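Local coordinates for protein orotate phosphoribosyltransferase (Aeropyrum pernix, PDB 2YZK) that probably catalyses the magnesium-dependent transfer of a ribosyl phosphate group from 5-phosphoribose 1-diphosphate to orotate, forming orotidine monophosphate in pyrimidine biosynthesis, at residues Leu47-Gly52 / Leu78-Pro83. Residues are numbered along the deposited sequence; the frame is centred on the assembly and turned at random.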
ATOM      1  N   LEU A  47       2.680 -13.027 -12.371  1.00 10.19           N
ATOM      2  CA  LEU A  47       1.562 -13.964 -12.387  1.00 11.56           C
ATOM      3  C   LEU A  47       0.231 -13.215 -12.288  1.00 10.08           C
ATOM      4  O   LEU A  47      -0.755 -13.608 -12.906  1.00 11.81           O
ATOM      5  CB  LEU A  47       1.701 -14.973 -11.241  1.00 11.42           C
ATOM      6  CG  LEU A  47       2.837 -15.994 -11.397  1.00 14.95           C
ATOM      7  CD1 LEU A  47       2.950 -16.831 -10.134  1.00 11.64           C
ATOM      8  CD2 LEU A  47       2.574 -16.879 -12.613  1.00 15.27           C
ATOM      9  N   LEU A  48       0.204 -12.136 -11.509  1.00  8.56           N
ATOM     10  CA  LEU A  48      -1.010 -11.335 -11.368  1.00  9.47           C
ATOM     11  C   LEU A  48      -1.360 -10.666 -12.701  1.00  9.48           C
ATOM     12  O   LEU A  48      -2.526 -10.594 -13.087  1.00 10.13           O
ATOM     13  CB  LEU A  48      -0.829 -10.263 -10.283  1.00  9.20           C
ATOM     14  CG  LEU A  48      -0.916 -10.771  -8.839  1.00  9.89           C
ATOM     15  CD1 LEU A  48      -0.306  -9.761  -7.897  1.00 11.21           C
ATOM     16  CD2 LEU A  48      -2.370 -11.036  -8.475  1.00 11.09           C
ATOM     17  N   LEU A  49      -0.341 -10.176 -13.399  1.00 10.79           N
ATOM     18  CA  LEU A  49      -0.560  -9.517 -14.681  1.00 10.81           C
ATOM     19  C   LEU A  49      -1.100 -10.536 -15.666  1.00 13.22           C
ATOM     20  O   LEU A  49      -2.014 -10.254 -16.438  1.00 13.20           O
ATOM     21  CB  LEU A  49       0.753  -8.911 -15.195  1.00 11.98           C
ATOM     22  CG  LEU A  49       1.175  -7.651 -14.429  1.00 11.96           C
ATOM     23  CD1 LEU A  49       2.613  -7.275 -14.736  1.00 13.41           C
ATOM     24  CD2 LEU A  49       0.218  -6.518 -14.799  1.00 13.08           C
ATOM     25  N   GLU A  50      -0.538 -11.738 -15.612  1.00 14.42           N
ATOM     26  CA  GLU A  50      -0.953 -12.826 -16.485  1.00 16.47           C
ATOM     27  C   GLU A  50      -2.417 -13.225 -16.281  1.00 15.77           C
ATOM     28  O   GLU A  50      -3.180 -13.300 -17.243  1.00 14.73           O
ATOM     29  CB  GLU A  50      -0.049 -14.035 -16.247  1.00 20.49           C
ATOM     30  CG  GLU A  50      -0.439 -15.284 -17.005  1.00 26.37           C
ATOM     31  CD  GLU A  50       0.571 -16.398 -16.808  1.00 28.53           C
ATOM     32  OE1 GLU A  50       1.725 -16.234 -17.252  1.00 30.23           O
ATOM     33  OE2 GLU A  50       0.212 -17.430 -16.200  1.00 31.73           O
ATOM     34  N   VAL A  51      -2.810 -13.485 -15.038  1.00 13.11           N
ATOM     35  CA  VAL A  51      -4.189 -13.885 -14.768  1.00 13.81           C
ATOM     36  C   VAL A  51      -5.157 -12.715 -14.896  1.00 14.76           C
ATOM     37  O   VAL A  51      -6.327 -12.908 -15.237  1.00 14.30           O
ATOM     38  CB  VAL A  51      -4.337 -14.531 -13.363  1.00 15.51           C
ATOM     39  CG1 VAL A  51      -3.468 -15.777 -13.268  1.00 15.13           C
ATOM     40  CG2 VAL A  51      -3.958 -13.545 -12.296  1.00 18.33           C
ATOM     41  N   GLY A  52      -4.666 -11.507 -14.628  1.00 13.58           N
ATOM     42  CA  GLY A  52      -5.500 -10.323 -14.744  1.00 13.82           C
ATOM     43  C   GLY A  52      -5.919 -10.157 -16.193  1.00 14.66           C
ATOM     44  O   GLY A  52      -6.971  -9.599 -16.497  1.00 14.04           O
ATOM     45  N   LEU A  78       1.824   0.918 -11.196  1.00  9.75           N
ATOM     46  CA  LEU A  78       3.069   1.489 -11.707  1.00 10.31           C
ATOM     47  C   LEU A  78       3.554   0.716 -12.939  1.00 10.36           C
ATOM     48  O   LEU A  78       3.989   1.313 -13.929  1.00  9.63           O
ATOM     49  CB  LEU A  78       4.156   1.473 -10.620  1.00 11.19           C
ATOM     50  CG  LEU A  78       5.511   2.106 -10.980  1.00 10.83           C
ATOM     51  CD1 LEU A  78       5.320   3.565 -11.385  1.00 10.04           C
ATOM     52  CD2 LEU A  78       6.455   2.005  -9.791  1.00 12.16           C
ATOM     53  N   ARG A  79       3.478  -0.611 -12.878  1.00 11.15           N
ATOM     54  CA  ARG A  79       3.913  -1.444 -13.999  1.00 11.86           C
ATOM     55  C   ARG A  79       3.082  -1.144 -15.241  1.00 11.91           C
ATOM     56  O   ARG A  79       3.591  -1.158 -16.360  1.00 11.82           O
ATOM     57  CB  ARG A  79       3.785  -2.935 -13.652  1.00 14.58           C
ATOM     58  CG  ARG A  79       4.827  -3.473 -12.667  1.00 17.94           C
ATOM     59  CD  ARG A  79       6.206  -3.589 -13.311  1.00 22.62           C
ATOM     60  NE  ARG A  79       6.213  -4.560 -14.402  1.00 24.72           N
ATOM     61  CZ  ARG A  79       6.183  -5.879 -14.237  1.00 25.24           C
ATOM     62  NH1 ARG A  79       6.151  -6.400 -13.019  1.00 27.49           N
ATOM     63  NH2 ARG A  79       6.163  -6.681 -15.293  1.00 27.27           N
ATOM     64  N   LEU A  80       1.801  -0.863 -15.041  1.00 11.23           N
ATOM     65  CA  LEU A  80       0.898  -0.590 -16.154  1.00 11.46           C
ATOM     66  C   LEU A  80       0.738   0.896 -16.462  1.00 12.00           C
ATOM     67  O   LEU A  80      -0.009   1.266 -17.372  1.00 12.01           O
ATOM     68  CB  LEU A  80      -0.474  -1.212 -15.859  1.00 12.74           C
ATOM     69  CG  LEU A  80      -0.472  -2.734 -15.659  1.00 14.54           C
ATOM     70  CD1 LEU A  80      -1.835  -3.203 -15.163  1.00 18.69           C
ATOM     71  CD2 LEU A  80      -0.108  -3.408 -16.967  1.00 18.79           C
ATOM     72  N   SER A  81       1.444   1.742 -15.719  1.00 11.27           N
ATOM     73  CA  SER A  81       1.354   3.187 -15.912  1.00 12.05           C
ATOM     74  C   SER A  81      -0.109   3.612 -15.833  1.00 12.68           C
ATOM     75  O   SER A  81      -0.573   4.435 -16.620  1.00 12.47           O
ATOM     76  CB  SER A  81       1.935   3.588 -17.274  1.00 14.27           C
ATOM     77  OG  SER A  81       3.303   3.232 -17.366  1.00 14.87           O
ATOM     78  N   LYS A  82      -0.827   3.037 -14.872  1.00 12.03           N
ATOM     79  CA  LYS A  82      -2.242   3.331 -14.680  1.00 11.80           C
ATOM     80  C   LYS A  82      -2.533   3.992 -13.342  1.00 11.78           C
ATOM     81  O   LYS A  82      -1.737   3.911 -12.411  1.00  9.91           O
ATOM     82  CB  LYS A  82      -3.062   2.042 -14.751  1.00 12.35           C
ATOM     83  CG  LYS A  82      -3.188   1.444 -16.129  1.00 15.02           C
ATOM     84  CD  LYS A  82      -3.938   0.122 -16.063  1.00 15.27           C
ATOM     85  CE  LYS A  82      -4.133  -0.485 -17.445  1.00 15.96           C
ATOM     86  NZ  LYS A  82      -4.982   0.365 -18.314  1.00 16.35           N
ATOM     87  N   PRO A  83      -3.689   4.669 -13.243  1.00 11.65           N
ATOM     88  CA  PRO A  83      -4.123   5.348 -12.022  1.00 11.10           C
ATOM     89  C   PRO A  83      -4.326   4.306 -10.921  1.00 11.91           C
ATOM     90  O   PRO A  83      -4.667   3.153 -11.200  1.00 10.86           O
ATOM     91  CB  PRO A  83      -5.452   5.979 -12.430  1.00 12.19           C
ATOM     92  CG  PRO A  83      -5.283   6.232 -13.881  1.00 12.78           C
ATOM     93  CD  PRO A  83      -4.583   4.993 -14.370  1.00 11.30           C
TER
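Leu49 turns its CG beside its own backbone N, opposite the carbonyl carbon (chi1 -74°), and its two methyls meet Arg79 and Leu80. The chain of Arg79 starts the same way and then bends at chi2 (-72°) and chi3 (-64°). These bends carry its guanidinium over the leucine. CD1 of Leu49 lies against one face of that flat group, 3.5 Å above its plane and shifted toward the rim. The nearest atoms are Leu49 CD1 and Arg79 NH2, 3.6 Å apart. The other methyl faces Leu80. Leu49 CD2 lies 3.8 Å from Leu80 CD2, with Leu80 CD1 and CG nearly as near, so it sits against the fork of the second leucine. Their side chains lie alongside, pointing opposite ways.

The contact joins helix 38-58 to the C-terminal end of helix 70-80 in the phosphoribosyltransferase fold, away from the predicted substrate sites. Helix 70-80 links the neighbouring parallel strands 61-65 and 84-87 in a beta-alpha-beta crossover. Just past the leucine contact, Ser81 takes a positive phi and closes this helix with a Schellman motif. The chain then enters strand 84-87.

Leu56 of helix 38-58 touches both leucines, and Leu76 adds to the apolar surroundings of Leu49. Replacing Leu49 by an alanine removes both methyls and is likely to leave a gap beside Leu80 and one guanidinium face with less support. Arg79 NH2 also makes a long, weak ion pair with Asp46. Leu78 of the second subunit packs on Arg79, which places this surface contact beside the dimer interface.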